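Local structure of acylneuraminate lyase (Mycoplasma synoviae, 4N4P) at residues A[13-18]-A[51-57]; A[31-36]-A[261-267]; A[254-258]-A[269-273]; A[211-215]-A[257-261]. The protein belongs to the dihydrodipicolinate synthetase family and is built on a parallel eight-stranded TIM barrel with additional C-terminal helices, four chains making up the assembly. All coordinates share one frame; numbering follows the deposited sequence.

Contact 1: A[13-18]-A[51-57]; sequences AMVTPF and TGEFLLL
Thr16 and Gly52 make the direct polar link between the two loops: the hydroxyl OG1 of Thr16 donates to the carbonyl O of Gly52 at 2.7 Å. The donor is tilted 17° from the carbonyl plane. With OG1 of Thr16 anti to its own carbonyl carbon and beside the backbone N (chi1 -53°), the hydroxyl is aimed at the 51-57 loop, while the methyl CG2 turns towards Leu57. A water adds a second link. It accepts from Thr16 N at 2.8 Å and donates both to Thr51 O and to Glu53 OE2, binding the two backbones and a carboxylate at one point.

Segments 13-18 and 51-57 follow strands 9-12 and 44-47, the first two of the TIM barrel, and therefore lie at the C-terminal mouth of the strands, where TIM-barrel enzymes keep their active sites. Thr51, Gly52 and Glu53 belong to the Gly-Ser-Thr-Gly-Glu sequence, a form of the GxxGE signature of this family.

The remaining contacts are van der Waals. The edge of the Phe18 ring meets Leu57 CD2, 3.6 Å from CE1, and the Glu53 carboxylate, with OE1 3.5 Å from CE2; ring and carboxylate planes stand 81° apart. That puts the carboxylate at the C-H rim of the ring rather than over its pi cloud. Within segment 13-18, Thr16 O lies over one face of the ring, 3.3 Å above its plane and offset toward the rim. The carboxylate has stronger partners close by, a salt bridge from OE2 to Lys258 and a bond from Arg272 N to OE1. Nearer the strands, Thr51 CG2 rests 3.3 Å from Ala13 O.

Contact 2: A[31-36]-A[261-267]; sequences EVVNFL and MRLHGVD
Phe35 overlaps Val266 obliquely, the methyl CG2 of the valine lying 3.5 Å from CD1 and also close to CB and CG of the aromatic residue. CG of Phe35 is anti to the backbone N (chi1 176°), which carries the ring off helix 26-39 and into the bend that follows helix 253-263. Beyond Val266 the ring meets Met261, whose CG is 3.9 Å from CE2. The sulfur of Met261 lies 5.2 Å from the ring centroid and 51° off its normal, an oblique Met-aromatic contact. The other valine methyl, Val266 CG1, packs against Val32 CG2 at 4.0 Å, so the two branches of Val266 serve successive turns of the opposing helix.

A Schellman motif makes this bend. Gly265, at positive phi, is its C-prime residue, with Val266 N bonded to Met261 O and Gly265 N to Arg262 O; the chain then turns back along helix 26-39.

Polar contacts lie at the more open margin. Asp267 N donates to Glu31 OE1 at 2.9 Å with an N-H...O angle of 162°, approaching from above the carboxylate plane. Two waters also donate to Glu31 OE1 and bridge it to Gly265 O. Glu31 OE2 and Asp267 OD2 are 4.1 Å apart, a pair of like charges not in contact. The repulsion is probably eased by His25, whose NE2 is hydrogen-bonded to the aspartate.

Helix 26-39, the first of the barrel's outer layer, is thus tied to the end of helix 253-263, while helix 212-227 touches Met261 and Leu36, and Met14, just beyond strand 9-12, packs against Val32.

Contact 3: A[254-258]-A[269-273]; sequences MQSLK and GYTRK
With CG anti to the carbonyl carbon (chi1 -78°) and the rest of the chain extended, Lys258 runs as a straight rod from helix 253-263 alongside the returning chain to Tyr270. In Thr271 (chi1 60°) OG1 takes the place between the backbone N and the carbonyl carbon, and CG2, anti to the carbonyl carbon, faces the helix. That methyl settles on the helix surface, 3.6 Å from Met254 CB and 3.7 Å from Gln255 N, while CG of Gln255 lies 3.8 Å from Thr271 OG1. The bent end of Gln255 leads on to Trp276 O, which accepts from its NE2.

The lysine shaft brushes the backbone on its way, Lys258 CB lying 3.5 Å from Gly269 O. Lys258 NZ donates to Tyr270 O at 2.8 Å, from above the carbonyl plane, 60° out of it. After helix 253-263 the chain doubles back, and residues 269-273 pass alongside that helix, beside the barrel mouth.

Thr16 O and Glu53 OE2 also take bonds from Lys258 NZ, the latter as a salt bridge. Three oxygen partners therefore surround the buried amine, an environment expected to stabilise a positive charge and to fix the direction of the extended chain.

Contact 4: A[211-215]-A[257-261]; sequences TYNVN and LKAIM
The backbone bond from Met261 N to Leu257 O, 3.0 Å long, sets these two residues one turn apart on helix 253-263, and both side chains reach the start of helix 212-227. The latter follows strand 206-209, the last strand of the TIM barrel, whereas helix 253-263 belongs to the C-terminal helices added beyond it; the contact seats that addition on the barrel's final helix.

Val214 does most of the work. Its CG1 meets CG2 of Ile260 at 3.7 Å and CG of Met261 at 4.1 Å, while its CG2 meets CD2 of Leu257 at 3.8 Å. CG1 is anti to the carbonyl carbon and CG2 lies between backbone N and carbonyl carbon (chi1 -58°), an orientation that spreads the two methyls over different residues. Val214 thus packs against Leu257, Ile260 and Met261, which share one face of their helix. The side chains of Val214 and Ile260 cross at about a right angle.

Around this apolar core the first turn of helix 212-227 is loosely bonded, Asn215 N lying 3.3 Å from Thr211 O. Helix 231-248 holds this turn through Tyr241 OH, bonded to Thr211 OG1, and Tyr244 OH, bonded to Thr211 O; Thr211 OG1 also bonds Asp193 OD2. On helix 253-263, Ile260 also packs against Ala287 and Ile290 of helix 280-294.

Asn213 contributes through its aliphatic part. Beyond CG the chain of Met261 is fully extended, which carries the terminal methyl CE to 3.7 Å from Asn213 CB.

How the contacts relate
Helix 253-263 joins contacts 2, 3 and 4. Met261 serves contacts 2 and 4, whose centres are 9 Å apart, and Lys258 ties contact 3 to contact 1, also 9 Å away between centres, through Lys258 NZ to Thr16 O at 2.6 Å and to Glu53 OE2 at 2.7 Å. Arg272 reinforces that tie, its NH1 lying 2.6 Å from Leu56 O. Met14 connects contact 1 with contact 2, Met14 CG being 3.5 Å from Val32 CG1. Contact 1 lies at the barrel mouth, where an active site is expected by analogy with other TIM barrels; contacts 2 and 4 fasten helix 253-263 to the barrel helices 26-39 and 212-227. Contacts 1 and 3 also adjoin a neighbouring subunit.

Contact 1: A[13-18]-A[51-57]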
loop_
_atom_site.group_PDB
_atom_site.type_symbol
_atom_site.label_atom_id
_atom_site.label_comp_id
_atom_site.label_asym_id
_atom_site.label_seq_id
_atom_site.Cartn_x
_atom_site.Cartn_y
_atom_site.Cartn_z
ATOM N N ALA A 13 -28.701 -0.705 1.236
ATOM C CA ALA A 13 -28.303 -0.921 -0.150
ATOM C C ALA A 13 -28.938 -2.235 -0.593
ATOM O O ALA A 13 -28.435 -3.333 -0.308
ATOM C CB ALA A 13 -26.787 -0.961 -0.276
ATOM N N MET A 14 -30.080 -2.109 -1.244
ATOM C CA MET A 14 -30.973 -3.238 -1.490
ATOM C C MET A 14 -30.324 -4.329 -2.320
ATOM O O MET A 14 -29.692 -4.035 -3.304
ATOM C CB MET A 14 -32.213 -2.758 -2.244
ATOM C CG MET A 14 -33.358 -3.772 -2.160
ATOM S SD MET A 14 -34.731 -3.255 -3.182
ATOM C CE MET A 14 -34.204 -3.783 -4.797
ATOM N N VAL A 15 -30.510 -5.576 -1.898
ATOM C CA VAL A 15 -30.125 -6.732 -2.705
ATOM C C VAL A 15 -31.087 -6.860 -3.893
ATOM O O VAL A 15 -32.254 -6.466 -3.801
ATOM C CB VAL A 15 -30.096 -8.032 -1.861
ATOM C CG1 VAL A 15 -29.017 -7.908 -0.785
ATOM C CG2 VAL A 15 -31.479 -8.329 -1.215
ATOM N N THR A 16 -30.597 -7.423 -4.987
ATOM C CA THR A 16 -31.445 -7.699 -6.157
ATOM C C THR A 16 -31.794 -9.202 -6.256
ATOM O O THR A 16 -30.919 -10.010 -6.510
ATOM C CB THR A 16 -30.782 -7.182 -7.478
ATOM O OG1 THR A 16 -30.420 -5.800 -7.329
ATOM C CG2 THR A 16 -31.768 -7.312 -8.656
ATOM N N PRO A 17 -33.076 -9.579 -6.053
ATOM C CA PRO A 17 -33.404 -11.001 -6.120
ATOM C C PRO A 17 -33.213 -11.639 -7.491
ATOM O O PRO A 17 -33.678 -11.115 -8.503
ATOM C CB PRO A 17 -34.881 -11.032 -5.708
ATOM C CG PRO A 17 -34.975 -9.876 -4.770
ATOM C CD PRO A 17 -34.223 -8.813 -5.539
ATOM N N PHE A 18 -32.506 -12.762 -7.517
ATOM C CA PHE A 18 -32.444 -13.571 -8.729
ATOM C C PHE A 18 -32.897 -14.972 -8.399
ATOM O O PHE A 18 -32.748 -15.422 -7.271
ATOM C CB PHE A 18 -31.015 -13.666 -9.273
ATOM C CG PHE A 18 -30.358 -12.339 -9.541
ATOM C CD1 PHE A 18 -30.786 -11.520 -10.584
ATOM C CD2 PHE A 18 -29.281 -11.926 -8.762
ATOM C CE1 PHE A 18 -30.156 -10.301 -10.830
ATOM C CE2 PHE A 18 -28.642 -10.728 -9.005
ATOM C CZ PHE A 18 -29.087 -9.899 -10.030
ATOM N N THR A 51 -24.133 -3.724 -3.714
ATOM C CA THR A 51 -24.841 -4.737 -2.937
ATOM C C THR A 51 -26.016 -5.291 -3.716
ATOM O O THR A 51 -26.465 -6.406 -3.465
ATOM C CB THR A 51 -25.341 -4.175 -1.578
ATOM O OG1 THR A 51 -24.244 -3.499 -0.938
ATOM C CG2 THR A 51 -25.816 -5.312 -0.693
ATOM N N GLY A 52 -26.492 -4.498 -4.674
ATOM C CA GLY A 52 -27.551 -4.922 -5.610
ATOM C C GLY A 52 -27.031 -5.655 -6.844
ATOM O O GLY A 52 -27.778 -5.882 -7.785
ATOM N N GLU A 53 -25.751 -6.044 -6.817
ATOM C CA GLU A 53 -25.124 -6.781 -7.905
ATOM C C GLU A 53 -25.273 -6.085 -9.258
ATOM O O GLU A 53 -25.493 -6.747 -10.280
ATOM C CB GLU A 53 -25.680 -8.223 -7.945
ATOM C CG GLU A 53 -25.237 -9.015 -6.703
ATOM C CD GLU A 53 -25.959 -10.354 -6.557
ATOM O OE1 GLU A 53 -25.622 -11.285 -7.299
ATOM O OE2 GLU A 53 -26.835 -10.479 -5.685
ATOM N N PHE A 54 -25.150 -4.755 -9.269
ATOM C CA PHE A 54 -25.535 -4.002 -10.463
ATOM C C PHE A 54 -24.711 -4.386 -11.675
ATOM O O PHE A 54 -25.235 -4.376 -12.773
ATOM C CB PHE A 54 -25.500 -2.477 -10.263
ATOM C CG PHE A 54 -24.136 -1.892 -10.259
ATOM C CD1 PHE A 54 -23.713 -1.100 -11.328
ATOM C CD2 PHE A 54 -23.278 -2.103 -9.180
ATOM C CE1 PHE A 54 -22.455 -0.553 -11.340
ATOM C CE2 PHE A 54 -22.006 -1.567 -9.175
ATOM C CZ PHE A 54 -21.590 -0.782 -10.264
ATOM N N LEU A 55 -23.440 -4.710 -11.470
ATOM C CA LEU A 55 -22.575 -5.150 -12.585
ATOM C C LEU A 55 -23.000 -6.453 -13.235
ATOM O O LEU A 55 -22.541 -6.786 -14.347
ATOM C CB LEU A 55 -21.105 -5.238 -12.169
ATOM C CG LEU A 55 -20.381 -3.901 -11.993
ATOM C CD1 LEU A 55 -18.923 -4.185 -11.797
ATOM C CD2 LEU A 55 -20.615 -2.954 -13.179
ATOM N N LEU A 56 -23.876 -7.184 -12.562
ATOM C CA LEU A 56 -24.368 -8.463 -13.050
ATOM C C LEU A 56 -25.755 -8.328 -13.660
ATOM O O LEU A 56 -26.365 -9.319 -14.074
ATOM C CB LEU A 56 -24.395 -9.496 -11.908
ATOM C CG LEU A 56 -23.095 -9.601 -11.122
ATOM C CD1 LEU A 56 -23.174 -10.694 -10.055
ATOM C CD2 LEU A 56 -21.924 -9.842 -12.046
ATOM N N LEU A 57 -26.257 -7.098 -13.689
ATOM C CA LEU A 57 -27.546 -6.799 -14.312
ATOM C C LEU A 57 -27.406 -6.347 -15.753
ATOM O O LEU A 57 -26.550 -5.518 -16.049
ATOM C CB LEU A 57 -28.238 -5.636 -13.564
ATOM C CG LEU A 57 -28.675 -5.931 -12.130
ATOM C CD1 LEU A 57 -29.220 -4.668 -11.463
ATOM C CD2 LEU A 57 -29.733 -7.028 -12.213
HETATM O O HOH W 1 -27.948 -8.302 -4.735
#

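Contact 2: A[31-36]-A[261-267]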
loop_
_atom_site.group_PDB
_atom_site.type_symbol
_atom_site.label_atom_id
_atom_site.label_comp_id
_atom_site.label_asym_id
_atom_site.label_seq_id
_atom_site.Cartn_x
_atom_site.Cartn_y
_atom_site.Cartn_z
ATOM N N GLU A 31 -41.215 -8.007 -2.889
ATOM C CA GLU A 31 -41.218 -8.525 -1.513
ATOM C C GLU A 31 -40.063 -7.940 -0.696
ATOM O O GLU A 31 -40.228 -7.654 0.475
ATOM C CB GLU A 31 -41.128 -10.050 -1.474
ATOM C CG GLU A 31 -42.363 -10.770 -2.031
ATOM C CD GLU A 31 -42.359 -12.252 -1.694
ATOM O OE1 GLU A 31 -41.803 -12.654 -0.635
ATOM O OE2 GLU A 31 -42.933 -13.025 -2.493
ATOM N N VAL A 32 -38.893 -7.802 -1.304
ATOM C CA VAL A 32 -37.766 -7.197 -0.585
ATOM C C VAL A 32 -38.098 -5.750 -0.209
ATOM O O VAL A 32 -37.810 -5.322 0.894
ATOM C CB VAL A 32 -36.470 -7.265 -1.408
ATOM C CG1 VAL A 32 -35.403 -6.293 -0.879
ATOM C CG2 VAL A 32 -35.959 -8.722 -1.426
ATOM N N VAL A 33 -38.669 -4.991 -1.145
ATOM C CA VAL A 33 -39.052 -3.595 -0.843
ATOM C C VAL A 33 -40.019 -3.550 0.343
ATOM O O VAL A 33 -39.803 -2.802 1.310
ATOM C CB VAL A 33 -39.612 -2.845 -2.094
ATOM C CG1 VAL A 33 -40.186 -1.429 -1.709
ATOM C CG2 VAL A 33 -38.532 -2.688 -3.155
ATOM N N ASN A 34 -41.085 -4.363 0.309
ATOM C CA ASN A 34 -42.016 -4.388 1.434
ATOM C C ASN A 34 -41.352 -4.760 2.749
ATOM O O ASN A 34 -41.681 -4.199 3.785
ATOM C CB ASN A 34 -43.199 -5.335 1.170
ATOM C CG ASN A 34 -44.102 -4.877 0.020
ATOM O OD1 ASN A 34 -44.094 -3.722 -0.417
ATOM N ND2 ASN A 34 -44.925 -5.814 -0.460
ATOM N N PHE A 35 -40.439 -5.733 2.722
ATOM C CA PHE A 35 -39.723 -6.148 3.923
ATOM C C PHE A 35 -38.936 -4.952 4.498
ATOM O O PHE A 35 -39.000 -4.662 5.705
ATOM C CB PHE A 35 -38.784 -7.320 3.575
ATOM C CG PHE A 35 -37.914 -7.775 4.714
ATOM C CD1 PHE A 35 -38.451 -8.477 5.785
ATOM C CD2 PHE A 35 -36.531 -7.522 4.685
ATOM C CE1 PHE A 35 -37.627 -8.926 6.830
ATOM C CE2 PHE A 35 -35.714 -7.959 5.705
ATOM C CZ PHE A 35 -36.257 -8.667 6.779
ATOM N N LEU A 36 -38.256 -4.225 3.623
ATOM C CA LEU A 36 -37.441 -3.080 4.057
ATOM C C LEU A 36 -38.310 -1.966 4.643
ATOM O O LEU A 36 -38.015 -1.409 5.710
ATOM C CB LEU A 36 -36.597 -2.547 2.895
ATOM C CG LEU A 36 -35.567 -3.561 2.364
ATOM C CD1 LEU A 36 -34.756 -2.977 1.203
ATOM C CD2 LEU A 36 -34.654 -3.981 3.533
ATOM N N MET A 261 -33.139 -12.951 4.610
ATOM C CA MET A 261 -34.455 -12.578 4.111
ATOM C C MET A 261 -35.317 -13.799 3.840
ATOM O O MET A 261 -36.466 -13.834 4.300
ATOM C CB MET A 261 -34.351 -11.680 2.888
ATOM C CG MET A 261 -33.813 -10.314 3.248
ATOM S SD MET A 261 -33.917 -9.244 1.815
ATOM C CE MET A 261 -32.978 -7.804 2.344
ATOM N N ARG A 262 -34.763 -14.799 3.142
ATOM C CA ARG A 262 -35.518 -16.040 2.867
ATOM C C ARG A 262 -36.006 -16.707 4.142
ATOM O O ARG A 262 -37.146 -17.181 4.207
ATOM C CB ARG A 262 -34.684 -17.040 2.063
ATOM C CG ARG A 262 -34.392 -16.574 0.640
ATOM C CD ARG A 262 -33.965 -17.762 -0.222
ATOM N NE ARG A 262 -32.832 -18.488 0.345
ATOM C CZ ARG A 262 -31.550 -18.150 0.181
ATOM N NH1 ARG A 262 -31.205 -17.044 -0.494
ATOM N NH2 ARG A 262 -30.603 -18.896 0.739
ATOM N N LEU A 263 -35.135 -16.758 5.149
ATOM C CA LEU A 263 -35.473 -17.280 6.483
ATOM C C LEU A 263 -36.658 -16.531 7.100
ATOM O O LEU A 263 -37.413 -17.110 7.881
ATOM C CB LEU A 263 -34.261 -17.194 7.423
ATOM C CG LEU A 263 -34.412 -17.684 8.867
ATOM C CD1 LEU A 263 -34.689 -19.199 8.875
ATOM C CD2 LEU A 263 -33.143 -17.329 9.687
ATOM N N HIS A 264 -36.812 -15.253 6.759
ATOM C CA HIS A 264 -37.938 -14.451 7.261
ATOM C C HIS A 264 -39.145 -14.469 6.305
ATOM O O HIS A 264 -40.031 -13.601 6.409
ATOM C CB HIS A 264 -37.480 -13.022 7.522
ATOM C CG HIS A 264 -36.611 -12.899 8.728
ATOM N ND1 HIS A 264 -35.280 -13.264 8.729
ATOM C CD2 HIS A 264 -36.895 -12.501 9.987
ATOM C CE1 HIS A 264 -34.776 -13.075 9.937
ATOM N NE2 HIS A 264 -35.736 -12.611 10.718
ATOM N N GLY A 265 -39.139 -15.441 5.389
ATOM C CA GLY A 265 -40.239 -15.694 4.421
ATOM C C GLY A 265 -40.279 -14.742 3.230
ATOM O O GLY A 265 -41.314 -14.638 2.523
ATOM N N VAL A 266 -39.172 -14.029 3.013
ATOM C CA VAL A 266 -39.075 -13.051 1.930
ATOM C C VAL A 266 -38.418 -13.725 0.725
ATOM O O VAL A 266 -37.341 -14.301 0.838
ATOM C CB VAL A 266 -38.246 -11.798 2.373
ATOM C CG1 VAL A 266 -38.141 -10.760 1.243
ATOM C CG2 VAL A 266 -38.865 -11.167 3.618
ATOM N N ASP A 267 -39.073 -13.653 -0.421
ATOM C CA ASP A 267 -38.603 -14.313 -1.636
ATOM C C ASP A 267 -37.437 -13.534 -2.256
ATOM O O ASP A 267 -37.516 -13.054 -3.391
ATOM C CB ASP A 267 -39.786 -14.451 -2.613
ATOM C CG ASP A 267 -39.592 -15.533 -3.668
ATOM O OD1 ASP A 267 -38.605 -16.296 -3.636
ATOM O OD2 ASP A 267 -40.491 -15.639 -4.548
HETATM O O HOH W 2 -42.486 -11.614 1.914
HETATM O O HOH W 3 -42.633 -14.996 -0.175
#

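Contact 3: A[254-258]-A[269-273]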
loop_
_atom_site.group_PDB
_atom_site.type_symbol
_atom_site.label_atom_id
_atom_site.label_comp_id
_atom_site.label_asym_id
_atom_site.label_seq_id
_atom_site.Cartn_x
_atom_site.Cartn_y
_atom_site.Cartn_z
ATOM N N MET A 254 -23.785 -10.858 0.145
ATOM C CA MET A 254 -25.105 -10.875 -0.526
ATOM C C MET A 254 -25.838 -12.204 -0.315
ATOM O O MET A 254 -27.065 -12.218 -0.107
ATOM C CB MET A 254 -24.980 -10.531 -2.012
ATOM C CG MET A 254 -24.974 -9.012 -2.258
ATOM S SD MET A 254 -23.370 -8.282 -1.920
ATOM C CE MET A 254 -22.638 -8.661 -3.523
ATOM N N GLN A 255 -25.079 -13.307 -0.334
ATOM C CA GLN A 255 -25.660 -14.632 -0.077
ATOM C C GLN A 255 -26.272 -14.682 1.318
ATOM O O GLN A 255 -27.341 -15.265 1.501
ATOM C CB GLN A 255 -24.601 -15.737 -0.180
ATOM C CG GLN A 255 -23.924 -15.846 -1.565
ATOM C CD GLN A 255 -22.622 -15.065 -1.639
ATOM O OE1 GLN A 255 -22.528 -13.964 -1.098
ATOM N NE2 GLN A 255 -21.597 -15.639 -2.308
ATOM N N SER A 256 -25.578 -14.080 2.288
ATOM C CA SER A 256 -26.034 -14.071 3.672
ATOM C C SER A 256 -27.258 -13.190 3.852
ATOM O O SER A 256 -28.228 -13.586 4.528
ATOM C CB SER A 256 -24.916 -13.574 4.585
ATOM O OG SER A 256 -23.833 -14.483 4.575
ATOM N N LEU A 257 -27.213 -11.994 3.277
ATOM C CA LEU A 257 -28.391 -11.102 3.353
ATOM C C LEU A 257 -29.620 -11.790 2.737
ATOM O O LEU A 257 -30.711 -11.779 3.309
ATOM C CB LEU A 257 -28.130 -9.761 2.661
ATOM C CG LEU A 257 -27.067 -8.857 3.311
ATOM C CD1 LEU A 257 -26.809 -7.610 2.399
ATOM C CD2 LEU A 257 -27.513 -8.433 4.695
ATOM N N LYS A 258 -29.434 -12.390 1.567
ATOM C CA LYS A 258 -30.563 -13.034 0.886
ATOM C C LYS A 258 -31.082 -14.209 1.699
ATOM O O LYS A 258 -32.290 -14.350 1.876
ATOM C CB LYS A 258 -30.182 -13.433 -0.546
ATOM C CG LYS A 258 -30.207 -12.210 -1.500
ATOM C CD LYS A 258 -29.604 -12.521 -2.855
ATOM C CE LYS A 258 -29.594 -11.250 -3.725
ATOM N NZ LYS A 258 -29.241 -11.502 -5.197
ATOM N N GLY A 269 -34.449 -14.590 -3.159
ATOM C CA GLY A 269 -33.695 -15.288 -4.200
ATOM C C GLY A 269 -32.223 -15.475 -3.895
ATOM O O GLY A 269 -31.837 -15.596 -2.731
ATOM N N TYR A 270 -31.422 -15.553 -4.952
ATOM C CA TYR A 270 -29.999 -15.896 -4.865
ATOM C C TYR A 270 -29.130 -14.876 -5.571
ATOM O O TYR A 270 -29.620 -14.017 -6.318
ATOM C CB TYR A 270 -29.757 -17.324 -5.421
ATOM C CG TYR A 270 -30.527 -18.350 -4.600
ATOM C CD1 TYR A 270 -29.904 -19.032 -3.561
ATOM C CD2 TYR A 270 -31.898 -18.559 -4.798
ATOM C CE1 TYR A 270 -30.601 -19.933 -2.767
ATOM C CE2 TYR A 270 -32.613 -19.455 -3.995
ATOM C CZ TYR A 270 -31.949 -20.137 -2.990
ATOM O OH TYR A 270 -32.638 -21.028 -2.201
ATOM N N THR A 271 -27.829 -14.970 -5.334
ATOM C CA THR A 271 -26.855 -14.177 -6.063
ATOM C C THR A 271 -26.645 -14.753 -7.445
ATOM O O THR A 271 -26.974 -15.905 -7.687
ATOM C CB THR A 271 -25.501 -14.120 -5.322
ATOM O OG1 THR A 271 -24.963 -15.446 -5.157
ATOM C CG2 THR A 271 -25.710 -13.488 -3.946
ATOM N N ARG A 272 -26.139 -13.925 -8.347
ATOM C CA ARG A 272 -25.690 -14.359 -9.667
ATOM C C ARG A 272 -24.222 -14.734 -9.670
ATOM O O ARG A 272 -23.435 -14.269 -8.840
ATOM C CB ARG A 272 -25.903 -13.256 -10.693
ATOM C CG ARG A 272 -27.239 -13.354 -11.373
ATOM C CD ARG A 272 -27.389 -12.326 -12.506
ATOM N NE ARG A 272 -28.708 -12.498 -13.113
ATOM C CZ ARG A 272 -29.329 -11.583 -13.864
ATOM N NH1 ARG A 272 -28.753 -10.422 -14.115
ATOM N NH2 ARG A 272 -30.531 -11.839 -14.368
ATOM N N LYS A 273 -23.846 -15.573 -10.627
ATOM C CA LYS A 273 -22.433 -15.854 -10.886
ATOM C C LYS A 273 -21.690 -14.564 -11.215
ATOM O O LYS A 273 -22.254 -13.679 -11.853
ATOM C CB LYS A 273 -22.309 -16.812 -12.068
ATOM C CG LYS A 273 -23.042 -18.136 -11.865
ATOM C CD LYS A 273 -22.965 -18.918 -13.189
ATOM C CE LYS A 273 -23.803 -20.178 -13.139
ATOM N NZ LYS A 273 -23.157 -21.171 -12.254
#

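Contact 4: A[211-215]-A[257-261]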
loop_
_atom_site.group_PDB
_atom_site.type_symbol
_atom_site.label_atom_id
_atom_site.label_comp_id
_atom_site.label_asym_id
_atom_site.label_seq_id
_atom_site.Cartn_x
_atom_site.Cartn_y
_atom_site.Cartn_z
ATOM N N THR A 211 -25.591 -3.641 5.371
ATOM C CA THR A 211 -25.964 -4.365 6.604
ATOM C C THR A 211 -27.323 -3.931 7.166
ATOM O O THR A 211 -27.920 -4.644 7.975
ATOM C CB THR A 211 -24.873 -4.272 7.714
ATOM O OG1 THR A 211 -24.796 -2.928 8.190
ATOM C CG2 THR A 211 -23.504 -4.713 7.179
ATOM N N TYR A 212 -27.834 -2.789 6.713
ATOM C CA TYR A 212 -29.132 -2.307 7.200
ATOM C C TYR A 212 -30.277 -3.063 6.541
ATOM O O TYR A 212 -31.424 -2.904 6.949
ATOM C CB TYR A 212 -29.318 -0.790 6.979
ATOM C CG TYR A 212 -28.104 0.020 7.393
ATOM C CD1 TYR A 212 -27.502 -0.186 8.648
ATOM C CD2 TYR A 212 -27.549 0.972 6.531
ATOM C CE1 TYR A 212 -26.360 0.550 9.043
ATOM C CE2 TYR A 212 -26.406 1.711 6.907
ATOM C CZ TYR A 212 -25.816 1.478 8.160
ATOM O OH TYR A 212 -24.696 2.195 8.532
ATOM N N ASN A 213 -29.971 -3.877 5.526
ATOM C CA ASN A 213 -30.991 -4.743 4.921
ATOM C C ASN A 213 -31.692 -5.628 5.958
ATOM O O ASN A 213 -32.882 -5.919 5.818
ATOM C CB ASN A 213 -30.406 -5.652 3.817
ATOM C CG ASN A 213 -30.248 -4.949 2.468
ATOM O OD1 ASN A 213 -29.123 -4.589 2.046
ATOM N ND2 ASN A 213 -31.351 -4.800 1.761
ATOM N N VAL A 214 -30.962 -6.096 6.974
ATOM C CA VAL A 214 -31.546 -7.046 7.917
ATOM C C VAL A 214 -31.344 -6.636 9.388
ATOM O O VAL A 214 -31.899 -7.268 10.294
ATOM C CB VAL A 214 -31.050 -8.519 7.671
ATOM C CG1 VAL A 214 -31.395 -8.958 6.245
ATOM C CG2 VAL A 214 -29.524 -8.639 7.931
ATOM N N ASN A 215 -30.587 -5.566 9.619
ATOM C CA ASN A 215 -30.380 -5.090 10.979
ATOM C C ASN A 215 -30.574 -3.597 11.149
ATOM O O ASN A 215 -29.808 -2.935 11.878
ATOM C CB ASN A 215 -29.029 -5.528 11.551
ATOM C CG ASN A 215 -29.017 -5.512 13.059
ATOM O OD1 ASN A 215 -30.064 -5.276 13.696
ATOM N ND2 ASN A 215 -27.851 -5.780 13.656
ATOM N N LEU A 257 -27.213 -11.994 3.277
ATOM C CA LEU A 257 -28.391 -11.102 3.353
ATOM C C LEU A 257 -29.620 -11.790 2.737
ATOM O O LEU A 257 -30.711 -11.779 3.309
ATOM C CB LEU A 257 -28.130 -9.761 2.661
ATOM C CG LEU A 257 -27.067 -8.857 3.311
ATOM C CD1 LEU A 257 -26.809 -7.610 2.399
ATOM C CD2 LEU A 257 -27.513 -8.433 4.695
ATOM N N LYS A 258 -29.434 -12.390 1.567
ATOM C CA LYS A 258 -30.563 -13.034 0.886
ATOM C C LYS A 258 -31.082 -14.209 1.699
ATOM O O LYS A 258 -32.290 -14.350 1.876
ATOM C CB LYS A 258 -30.182 -13.433 -0.546
ATOM C CG LYS A 258 -30.207 -12.210 -1.500
ATOM C CD LYS A 258 -29.604 -12.521 -2.855
ATOM C CE LYS A 258 -29.594 -11.250 -3.725
ATOM N NZ LYS A 258 -29.241 -11.502 -5.197
ATOM N N ALA A 259 -30.173 -15.005 2.257
ATOM C CA ALA A 259 -30.566 -16.140 3.098
ATOM C C ALA A 259 -31.347 -15.726 4.336
ATOM O O ALA A 259 -32.317 -16.396 4.745
ATOM C CB ALA A 259 -29.337 -16.957 3.499
ATOM N N ILE A 260 -30.920 -14.619 4.944
ATOM C CA ILE A 260 -31.627 -14.086 6.115
ATOM C C ILE A 260 -33.028 -13.659 5.725
ATOM O O ILE A 260 -33.998 -13.987 6.404
ATOM C CB ILE A 260 -30.823 -12.973 6.816
ATOM C CG1 ILE A 260 -29.558 -13.595 7.434
ATOM C CG2 ILE A 260 -31.693 -12.262 7.896
ATOM C CD1 ILE A 260 -28.464 -12.556 7.835
ATOM N N MET A 261 -33.139 -12.951 4.610
ATOM C CA MET A 261 -34.455 -12.578 4.111
ATOM C C MET A 261 -35.317 -13.799 3.840
ATOM O O MET A 261 -36.466 -13.834 4.300
ATOM C CB MET A 261 -34.351 -11.680 2.888
ATOM C CG MET A 261 -33.813 -10.314 3.248
ATOM S SD MET A 261 -33.917 -9.244 1.815
ATOM C CE MET A 261 -32.978 -7.804 2.344
#